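Local coordinates for protein NAD(P)H-flavin oxidoreductase (Agrobacterium tumefaciens str. C58, PDB 2FRE) that binds flavin mononucleotide and probably passes electrons from NAD(P)H through this flavin to an acceptor, at residues Arg20-Pro32 and Ala160-Leu174. Residues are numbered along the deposited sequence; the frame is centred on the assembly and turned at random.
Sequences RWSPRAFDGSPMP and AIGTLTDKSILPDDL. With FMN (flavin mononucleotide), chain C.
I161 CG2 meets the selenomethionine methyl CE of M31 at 3.7 Å, where the end of strand 153-162 of the nitroreductase-fold sheet meets the loop between helices 16-19 and 33-44. At G162 the F26 ring lies against bare backbone: CD1 comes within 3.5 Å of G162 C. W81 of helix 76-82 also packs on F26.

T163 opens a single beta bridge centred on F26 and L164. T163 O accepts from D27 N at 3.0 Å, nearly along the C=O axis. Water 2 links T163 N to D27 OD1, and water 4 joins T163 OG1 to S29 OG. D27 CG sits between its own N and carbonyl carbon (chi1 76°); S29 N, two residues on, closes an Asx turn on D27 OD1, and S29 OG adds a second bond to the same oxygen, which fixes the carboxylate beside T163 CB.

L164 sends its two methyls to different partners: CD1 presses on P23 CB at a tight 3.4 Å, and CD2 reaches W21 CZ2, the L164 and W21 side chains crossing at about a right angle. T165 N completes the bridge by binding A25 O, approaching from above the plane of that carbonyl. I169 CG1 and L170 CD1 then close over the A25 methyl, with I169 CD1 3.4 Å from F26 O. E178 takes the backbone N of both R24 and A25.

Finally L174 CD2 rests against R24 CD, on an arm extended from CG to NE that carries the guanidinium to the flavin. R24 NE and NH2 both grip FMN O2, the latter at 2.7 Å, while water 1, in the guanidinium plane, accepts from NH1 and donates to L174 O.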
ATOM      1  N   ARG A  20     -13.907   2.797   2.023  1.00 23.46           N
ATOM      2  CA  ARG A  20     -13.173   2.718   0.751  1.00 23.12           C
ATOM      3  C   ARG A  20     -13.497   1.412   0.032  1.00 23.28           C
ATOM      4  O   ARG A  20     -13.308   0.343   0.593  1.00 22.45           O
ATOM      5  CB  ARG A  20     -11.676   2.778   0.970  1.00 23.02           C
ATOM      6  CG  ARG A  20     -10.843   2.687  -0.305  1.00 23.49           C
ATOM      7  CD  ARG A  20      -9.622   1.861  -0.139  1.00 24.63           C
ATOM      8  NE  ARG A  20      -9.865   0.510   0.357  1.00 24.34           N
ATOM      9  CZ  ARG A  20     -10.344  -0.499  -0.360  1.00 24.44           C
ATOM     10  NH1 ARG A  20     -10.683  -0.341  -1.630  1.00 22.87           N
ATOM     11  NH2 ARG A  20     -10.511  -1.679   0.225  1.00 23.73           N
ATOM     12  N   TRP A  21     -13.943   1.500  -1.218  1.00 23.77           N
ATOM     13  CA  TRP A  21     -14.222   0.297  -2.002  1.00 24.33           C
ATOM     14  C   TRP A  21     -14.133   0.567  -3.483  1.00 24.72           C
ATOM     15  O   TRP A  21     -13.890   1.692  -3.894  1.00 25.28           O
ATOM     16  CB  TRP A  21     -15.572  -0.327  -1.642  1.00 24.63           C
ATOM     17  CG  TRP A  21     -16.799   0.384  -2.098  1.00 24.28           C
ATOM     18  CD1 TRP A  21     -17.233   1.608  -1.692  1.00 25.38           C
ATOM     19  CD2 TRP A  21     -17.809  -0.128  -2.968  1.00 25.19           C
ATOM     20  NE1 TRP A  21     -18.433   1.910  -2.270  1.00 25.63           N
ATOM     21  CE2 TRP A  21     -18.814   0.859  -3.068  1.00 25.22           C
ATOM     22  CE3 TRP A  21     -17.959  -1.319  -3.686  1.00 25.39           C
ATOM     23  CZ2 TRP A  21     -19.951   0.679  -3.827  1.00 24.93           C
ATOM     24  CZ3 TRP A  21     -19.088  -1.492  -4.456  1.00 25.67           C
ATOM     25  CH2 TRP A  21     -20.068  -0.496  -4.530  1.00 25.27           C
ATOM     26  N   SER A  22     -14.288  -0.485  -4.282  1.00 24.70           N
ATOM     27  CA  SER A  22     -13.957  -0.414  -5.704  1.00 24.52           C
ATOM     28  C   SER A  22     -15.178  -0.794  -6.552  1.00 24.94           C
ATOM     29  O   SER A  22     -15.278  -1.894  -7.072  1.00 25.49           O
ATOM     30  CB  SER A  22     -12.725  -1.273  -5.992  1.00 24.37           C
ATOM     31  OG  SER A  22     -11.639  -0.873  -5.134  1.00 24.84           O
ATOM     32  N   PRO A  23     -16.115   0.152  -6.711  1.00 25.44           N
ATOM     33  CA  PRO A  23     -17.241  -0.081  -7.585  1.00 24.91           C
ATOM     34  C   PRO A  23     -16.845   0.080  -9.047  1.00 24.30           C
ATOM     35  O   PRO A  23     -15.709   0.456  -9.346  1.00 23.25           O
ATOM     36  CB  PRO A  23     -18.225   1.019  -7.186  1.00 25.56           C
ATOM     37  CG  PRO A  23     -17.335   2.148  -6.792  1.00 26.47           C
ATOM     38  CD  PRO A  23     -16.179   1.483  -6.084  1.00 25.77           C
ATOM     39  N   ARG A  24     -17.796  -0.188  -9.938  1.00 24.04           N
ATOM     40  CA  ARG A  24     -17.574  -0.103 -11.382  1.00 24.32           C
ATOM     41  C   ARG A  24     -18.507   0.890 -12.084  1.00 23.53           C
ATOM     42  O   ARG A  24     -18.268   1.205 -13.251  1.00 23.85           O
ATOM     43  CB  ARG A  24     -17.731  -1.493 -12.029  1.00 24.41           C
ATOM     44  CG  ARG A  24     -16.661  -2.457 -11.596  1.00 24.27           C
ATOM     45  CD  ARG A  24     -16.776  -3.803 -12.217  1.00 25.76           C
ATOM     46  NE  ARG A  24     -15.727  -4.643 -11.670  1.00 27.74           N
ATOM     47  CZ  ARG A  24     -15.803  -5.315 -10.524  1.00 28.07           C
ATOM     48  NH1 ARG A  24     -16.924  -5.319  -9.816  1.00 27.89           N
ATOM     49  NH2 ARG A  24     -14.757  -6.011 -10.096  1.00 28.56           N
ATOM     50  N   ALA A  25     -19.556   1.362 -11.400  1.00 23.75           N
ATOM     51  CA  ALA A  25     -20.533   2.281 -12.037  1.00 24.02           C
ATOM     52  C   ALA A  25     -20.082   3.726 -11.860  1.00 24.41           C
ATOM     53  O   ALA A  25     -20.271   4.307 -10.800  1.00 24.09           O
ATOM     54  CB  ALA A  25     -21.922   2.078 -11.487  1.00 24.08           C
ATOM     55  N   PHE A  26     -19.489   4.292 -12.913  1.00 24.58           N
ATOM     56  CA  PHE A  26     -18.966   5.653 -12.882  1.00 24.64           C
ATOM     57  C   PHE A  26     -19.778   6.551 -13.801  1.00 25.00           C
ATOM     58  O   PHE A  26     -20.315   6.100 -14.827  1.00 23.18           O
ATOM     59  CB  PHE A  26     -17.474   5.682 -13.241  1.00 24.85           C
ATOM     60  CG  PHE A  26     -16.606   5.045 -12.220  1.00 25.89           C
ATOM     61  CD1 PHE A  26     -16.490   5.587 -10.944  1.00 24.95           C
ATOM     62  CD2 PHE A  26     -15.921   3.871 -12.511  1.00 26.39           C
ATOM     63  CE1 PHE A  26     -15.685   4.975  -9.987  1.00 26.83           C
ATOM     64  CE2 PHE A  26     -15.130   3.258 -11.552  1.00 26.75           C
ATOM     65  CZ  PHE A  26     -15.001   3.817 -10.297  1.00 25.31           C
ATOM     66  N   ASP A  27     -19.878   7.822 -13.416  1.00 25.39           N
ATOM     67  CA  ASP A  27     -20.782   8.745 -14.103  1.00 25.88           C
ATOM     68  C   ASP A  27     -20.187   9.463 -15.316  1.00 25.89           C
ATOM     69  O   ASP A  27     -20.900  10.193 -16.000  1.00 24.60           O
ATOM     70  CB  ASP A  27     -21.400   9.743 -13.107  1.00 25.83           C
ATOM     71  CG  ASP A  27     -20.443  10.855 -12.656  1.00 26.25           C
ATOM     72  OD1 ASP A  27     -19.227  10.856 -12.986  1.00 24.20           O
ATOM     73  OD2 ASP A  27     -20.941  11.752 -11.932  1.00 28.24           O
ATOM     74  N   GLY A  28     -18.894   9.268 -15.575  1.00 25.68           N
ATOM     75  CA  GLY A  28     -18.263   9.809 -16.784  1.00 26.33           C
ATOM     76  C   GLY A  28     -18.016  11.303 -16.741  1.00 26.46           C
ATOM     77  O   GLY A  28     -17.657  11.891 -17.752  1.00 26.60           O
ATOM     78  N   SER A  29     -18.190  11.909 -15.571  1.00 26.80           N
ATOM     79  CA  SER A  29     -18.051  13.360 -15.416  1.00 27.19           C
ATOM     80  C   SER A  29     -16.585  13.742 -15.401  1.00 27.09           C
ATOM     81  O   SER A  29     -15.740  12.906 -15.097  1.00 27.21           O
ATOM     82  CB  SER A  29     -18.712  13.815 -14.121  1.00 27.26           C
ATOM     83  OG  SER A  29     -18.110  13.189 -13.003  1.00 27.80           O
ATOM     84  N   PRO A  30     -16.272  15.005 -15.722  1.00 27.44           N
ATOM     85  CA  PRO A  30     -14.894  15.483 -15.557  1.00 28.03           C
ATOM     86  C   PRO A  30     -14.492  15.630 -14.087  1.00 28.22           C
ATOM     87  O   PRO A  30     -15.305  16.044 -13.273  1.00 27.80           O
ATOM     88  CB  PRO A  30     -14.902  16.855 -16.247  1.00 28.23           C
ATOM     89  CG  PRO A  30     -16.314  17.280 -16.290  1.00 27.87           C
ATOM     90  CD  PRO A  30     -17.168  16.050 -16.256  1.00 28.13           C
HETATM   91  N   MSE A  31     -13.256  15.273 -13.751  1.00 28.40           N
HETATM   92  CA  MSE A  31     -12.724  15.522 -12.417  1.00 29.10           C
HETATM   93  C   MSE A  31     -11.843  16.752 -12.475  1.00 28.21           C
HETATM   94  O   MSE A  31     -10.994  16.853 -13.347  1.00 27.98           O
HETATM   95  CB  MSE A  31     -11.860  14.367 -11.919  1.00 29.06           C
HETATM   96  CG  MSE A  31     -11.204  14.657 -10.577  1.00 28.46           C
HETATM   97 SE   MSE A  31      -9.997  13.220  -9.976  1.00 36.83          SE
HETATM   98  CE  MSE A  31     -11.349  11.778  -9.839  1.00 33.13           C
ATOM     99  N   PRO A  32     -12.025  17.687 -11.537  1.00 27.86           N
ATOM    100  CA  PRO A  32     -11.160  18.866 -11.559  1.00 28.16           C
ATOM    101  C   PRO A  32      -9.680  18.484 -11.594  1.00 28.40           C
ATOM    102  O   PRO A  32      -9.274  17.512 -10.930  1.00 28.40           O
ATOM    103  CB  PRO A  32     -11.542  19.597 -10.268  1.00 28.10           C
ATOM    104  CG  PRO A  32     -12.941  19.209 -10.024  1.00 27.56           C
ATOM    105  CD  PRO A  32     -13.017  17.759 -10.455  1.00 27.95           C
ATOM    106  N   ALA A 160      -8.728   3.170 -12.324  1.00 25.34           N
ATOM    107  CA  ALA A 160      -9.854   3.969 -12.767  1.00 25.51           C
ATOM    108  C   ALA A 160     -10.380   4.740 -11.544  1.00 25.61           C
ATOM    109  O   ALA A 160     -10.569   4.153 -10.460  1.00 25.70           O
ATOM    110  CB  ALA A 160     -10.922   3.078 -13.316  1.00 25.59           C
ATOM    111  N   ILE A 161     -10.582   6.048 -11.715  1.00 25.42           N
ATOM    112  CA  ILE A 161     -11.109   6.904 -10.670  1.00 25.07           C
ATOM    113  C   ILE A 161     -12.278   7.720 -11.199  1.00 25.02           C
ATOM    114  O   ILE A 161     -12.230   8.230 -12.313  1.00 23.86           O
ATOM    115  CB  ILE A 161     -10.058   7.896 -10.121  1.00 25.06           C
ATOM    116  CG1 ILE A 161      -8.660   7.261 -10.051  1.00 26.16           C
ATOM    117  CG2 ILE A 161     -10.513   8.399  -8.730  1.00 25.93           C
ATOM    118  CD1 ILE A 161      -7.528   8.263  -9.711  1.00 25.24           C
ATOM    119  N   GLY A 162     -13.326   7.841 -10.390  1.00 24.76           N
ATOM    120  CA  GLY A 162     -14.507   8.572 -10.806  1.00 25.76           C
ATOM    121  C   GLY A 162     -15.523   8.713  -9.702  1.00 25.36           C
ATOM    122  O   GLY A 162     -15.260   8.402  -8.527  1.00 26.14           O
ATOM    123  N   THR A 163     -16.684   9.208 -10.090  1.00 25.02           N
ATOM    124  CA  THR A 163     -17.783   9.431  -9.181  1.00 25.34           C
ATOM    125  C   THR A 163     -18.838   8.352  -9.376  1.00 25.59           C
ATOM    126  O   THR A 163     -19.313   8.128 -10.495  1.00 25.08           O
ATOM    127  CB  THR A 163     -18.396  10.806  -9.415  1.00 25.03           C
ATOM    128  OG1 THR A 163     -17.394  11.810  -9.183  1.00 25.56           O
ATOM    129  CG2 THR A 163     -19.581  11.037  -8.492  1.00 24.58           C
ATOM    130  N   LEU A 164     -19.192   7.700  -8.272  1.00 26.44           N
ATOM    131  CA  LEU A 164     -20.094   6.563  -8.271  1.00 27.26           C
ATOM    132  C   LEU A 164     -21.461   6.978  -8.774  1.00 27.51           C
ATOM    133  O   LEU A 164     -21.906   8.091  -8.510  1.00 26.93           O
ATOM    134  CB  LEU A 164     -20.217   5.987  -6.849  1.00 27.37           C
ATOM    135  CG  LEU A 164     -21.087   4.734  -6.630  1.00 28.85           C
ATOM    136  CD1 LEU A 164     -20.564   3.537  -7.388  1.00 30.43           C
ATOM    137  CD2 LEU A 164     -21.192   4.382  -5.146  1.00 29.27           C
ATOM    138  N   THR A 165     -22.113   6.094  -9.524  1.00 28.32           N
ATOM    139  CA  THR A 165     -23.497   6.310  -9.929  1.00 28.65           C
ATOM    140  C   THR A 165     -24.300   5.011  -9.816  1.00 29.01           C
ATOM    141  O   THR A 165     -23.795   4.011  -9.320  1.00 28.50           O
ATOM    142  CB  THR A 165     -23.598   6.909 -11.349  1.00 28.85           C
ATOM    143  OG1 THR A 165     -24.963   7.238 -11.622  1.00 28.70           O
ATOM    144  CG2 THR A 165     -23.109   5.949 -12.419  1.00 29.08           C
ATOM    145  N   ASP A 166     -25.554   5.039 -10.264  1.00 29.42           N
ATOM    146  CA  ASP A 166     -26.455   3.902 -10.101  1.00 29.86           C
ATOM    147  C   ASP A 166     -25.968   2.693 -10.895  1.00 29.72           C
ATOM    148  O   ASP A 166     -25.531   2.824 -12.049  1.00 29.95           O
ATOM    149  CB  ASP A 166     -27.882   4.269 -10.532  1.00 30.22           C
ATOM    150  CG  ASP A 166     -28.895   3.191 -10.179  1.00 31.96           C
ATOM    151  OD1 ASP A 166     -29.271   3.055  -8.990  1.00 37.80           O
ATOM    152  OD2 ASP A 166     -29.314   2.469 -11.094  1.00 36.10           O
ATOM    153  N   LYS A 167     -26.054   1.524 -10.266  1.00 29.54           N
ATOM    154  CA  LYS A 167     -25.617   0.266 -10.872  1.00 30.18           C
ATOM    155  C   LYS A 167     -26.388  -0.086 -12.147  1.00 29.92           C
ATOM    156  O   LYS A 167     -25.921  -0.877 -12.963  1.00 30.09           O
ATOM    157  CB  LYS A 167     -25.724  -0.876  -9.863  1.00 30.65           C
ATOM    158  CG  LYS A 167     -27.147  -1.250  -9.473  1.00 31.82           C
ATOM    159  CD  LYS A 167     -27.123  -2.367  -8.458  1.00 32.14           C
ATOM    160  CE  LYS A 167     -28.527  -2.783  -8.066  1.00 33.90           C
ATOM    161  NZ  LYS A 167     -28.528  -3.582  -6.801  1.00 34.69           N
ATOM    162  N   SER A 168     -27.563   0.508 -12.326  1.00 29.92           N
ATOM    163  CA  SER A 168     -28.396   0.238 -13.501  1.00 29.91           C
ATOM    164  C   SER A 168     -27.669   0.519 -14.815  1.00 29.57           C
ATOM    165  O   SER A 168     -28.049  -0.025 -15.845  1.00 29.80           O
ATOM    166  CB  SER A 168     -29.685   1.063 -13.450  1.00 30.34           C
ATOM    167  OG  SER A 168     -29.388   2.443 -13.432  1.00 30.82           O
ATOM    168  N   ILE A 169     -26.626   1.350 -14.793  1.00 29.13           N
ATOM    169  CA  ILE A 169     -25.861   1.633 -16.016  1.00 29.62           C
ATOM    170  C   ILE A 169     -24.960   0.478 -16.447  1.00 29.24           C
ATOM    171  O   ILE A 169     -24.441   0.476 -17.564  1.00 29.23           O
ATOM    172  CB  ILE A 169     -24.989   2.910 -15.894  1.00 29.91           C
ATOM    173  CG1 ILE A 169     -23.793   2.695 -14.959  1.00 30.12           C
ATOM    174  CG2 ILE A 169     -25.828   4.089 -15.410  1.00 31.07           C
ATOM    175  CD1 ILE A 169     -22.652   3.615 -15.246  1.00 30.73           C
ATOM    176  N   LEU A 170     -24.771  -0.486 -15.547  1.00 29.21           N
ATOM    177  CA  LEU A 170     -23.903  -1.628 -15.783  1.00 29.34           C
ATOM    178  C   LEU A 170     -24.664  -2.785 -16.438  1.00 29.77           C
ATOM    179  O   LEU A 170     -25.862  -2.937 -16.218  1.00 28.06           O
ATOM    180  CB  LEU A 170     -23.321  -2.111 -14.449  1.00 29.35           C
ATOM    181  CG  LEU A 170     -22.421  -1.130 -13.702  1.00 28.46           C
ATOM    182  CD1 LEU A 170     -22.091  -1.633 -12.318  1.00 30.35           C
ATOM    183  CD2 LEU A 170     -21.142  -0.898 -14.485  1.00 29.84           C
ATOM    184  N   PRO A 171     -23.960  -3.614 -17.229  1.00 30.30           N
ATOM    185  CA  PRO A 171     -24.601  -4.882 -17.595  1.00 30.68           C
ATOM    186  C   PRO A 171     -24.924  -5.692 -16.330  1.00 30.57           C
ATOM    187  O   PRO A 171     -24.259  -5.535 -15.291  1.00 30.66           O
ATOM    188  CB  PRO A 171     -23.557  -5.584 -18.485  1.00 30.68           C
ATOM    189  CG  PRO A 171     -22.267  -4.861 -18.251  1.00 30.87           C
ATOM    190  CD  PRO A 171     -22.609  -3.472 -17.805  1.00 30.45           C
ATOM    191  N   ASP A 172     -25.936  -6.544 -16.423  1.00 30.59           N
ATOM    192  CA  ASP A 172     -26.492  -7.229 -15.249  1.00 30.81           C
ATOM    193  C   ASP A 172     -25.472  -7.967 -14.402  1.00 30.91           C
ATOM    194  O   ASP A 172     -25.535  -7.910 -13.168  1.00 30.11           O
ATOM    195  CB  ASP A 172     -27.598  -8.199 -15.671  1.00 31.01           C
ATOM    196  CG  ASP A 172     -28.816  -7.492 -16.196  1.00 31.23           C
ATOM    197  OD1 ASP A 172     -28.846  -6.246 -16.168  1.00 33.29           O
ATOM    198  OD2 ASP A 172     -29.735  -8.188 -16.659  1.00 31.28           O
ATOM    199  N   ASP A 173     -24.530  -8.646 -15.049  1.00 31.00           N
ATOM    200  CA  ASP A 173     -23.533  -9.410 -14.293  1.00 31.54           C
ATOM    201  C   ASP A 173     -22.635  -8.498 -13.437  1.00 31.31           C
ATOM    202  O   ASP A 173     -22.334  -8.817 -12.285  1.00 31.64           O
ATOM    203  CB  ASP A 173     -22.729 -10.370 -15.191  1.00 32.17           C
ATOM    204  CG  ASP A 173     -22.033  -9.681 -16.382  1.00 34.76           C
ATOM    205  OD1 ASP A 173     -22.058  -8.436 -16.542  1.00 36.71           O
ATOM    206  OD2 ASP A 173     -21.463 -10.440 -17.196  1.00 38.41           O
ATOM    207  N   LEU A 174     -22.259  -7.342 -13.968  1.00 31.01           N
ATOM    208  CA  LEU A 174     -21.499  -6.360 -13.176  1.00 31.32           C
ATOM    209  C   LEU A 174     -22.352  -5.667 -12.114  1.00 31.15           C
ATOM    210  O   LEU A 174     -21.881  -5.412 -11.001  1.00 30.45           O
ATOM    211  CB  LEU A 174     -20.871  -5.303 -14.078  1.00 31.12           C
ATOM    212  CG  LEU A 174     -19.807  -5.796 -15.058  1.00 32.18           C
ATOM    213  CD1 LEU A 174     -19.193  -4.619 -15.808  1.00 31.33           C
ATOM    214  CD2 LEU A 174     -18.733  -6.590 -14.338  1.00 31.41           C
TER
HETATM  215  N1  FMN C1151     -11.132  -5.386 -10.479  1.00 23.30           N
HETATM  216  C2  FMN C1151     -11.610  -5.636 -11.765  1.00 24.22           C
HETATM  217  O2  FMN C1151     -12.821  -5.570 -11.997  1.00 23.42           O
HETATM  218  N3  FMN C1151     -10.740  -5.982 -12.784  1.00 23.04           N
HETATM  219  C4  FMN C1151      -9.390  -6.071 -12.578  1.00 24.24           C
HETATM  220  O4  FMN C1151      -8.627  -6.160 -13.561  1.00 21.59           O
HETATM  221  C4A FMN C1151      -8.910  -5.813 -11.276  1.00 23.99           C
HETATM  222  N5  FMN C1151      -7.553  -5.894 -11.014  1.00 24.61           N
HETATM  223  C5A FMN C1151      -7.090  -5.565  -9.751  1.00 23.63           C
HETATM  224  C6  FMN C1151      -5.728  -5.611  -9.507  1.00 24.06           C
HETATM  225  C7  FMN C1151      -5.226  -5.283  -8.264  1.00 23.60           C
HETATM  226  C7M FMN C1151      -3.781  -4.865  -8.246  1.00 25.25           C
HETATM  227  C8  FMN C1151      -6.088  -4.921  -7.223  1.00 23.34           C
HETATM  228  C8M FMN C1151      -5.591  -4.054  -6.091  1.00 19.94           C
HETATM  229  C9  FMN C1151      -7.456  -4.875  -7.457  1.00 23.70           C
HETATM  230  C9A FMN C1151      -7.962  -5.221  -8.724  1.00 23.25           C
HETATM  231  N10 FMN C1151      -9.321  -5.193  -8.959  1.00 23.46           N
HETATM  232  C10 FMN C1151      -9.786  -5.469 -10.239  1.00 23.02           C
HETATM  233  C1' FMN C1151     -10.307  -4.920  -7.852  1.00 20.93           C
HETATM  234  C2' FMN C1151     -10.301  -5.940  -6.715  1.00 19.72           C
HETATM  235  O2' FMN C1151     -11.038  -7.113  -7.041  1.00 20.99           O
HETATM  236  C3' FMN C1151     -10.831  -5.292  -5.439  1.00 19.72           C
HETATM  237  O3' FMN C1151      -9.948  -4.257  -5.026  1.00 20.60           O
HETATM  238  C4' FMN C1151     -11.028  -6.328  -4.338  1.00 19.45           C
HETATM  239  O4' FMN C1151     -12.050  -7.243  -4.696  1.00 23.17           O
HETATM  240  C5' FMN C1151     -11.366  -5.715  -2.984  1.00 19.87           C
HETATM  241  O5' FMN C1151     -12.569  -4.966  -3.051  1.00 18.36           O
HETATM  242  P   FMN C1151     -12.611  -3.416  -2.621  1.00 19.61           P
HETATM  243  O1P FMN C1151     -12.423  -3.386  -1.113  1.00 17.76           O
HETATM  244  O2P FMN C1151     -11.460  -2.676  -3.283  1.00 19.42           O
HETATM  245  O3P FMN C1151     -13.944  -2.881  -3.070  1.00 20.30           O
HETATM  246  O   HOH W   1     -19.564  -4.075 -10.284  1.00 27.14           O
HETATM  247  O   HOH W   2     -16.943   9.317 -12.915  1.00 25.34           O
HETATM  248  O   HOH W   3     -22.970  10.612 -10.170  1.00 49.53           O
HETATM  249  O   HOH W   4     -15.756  12.498 -11.224  1.00 29.97           O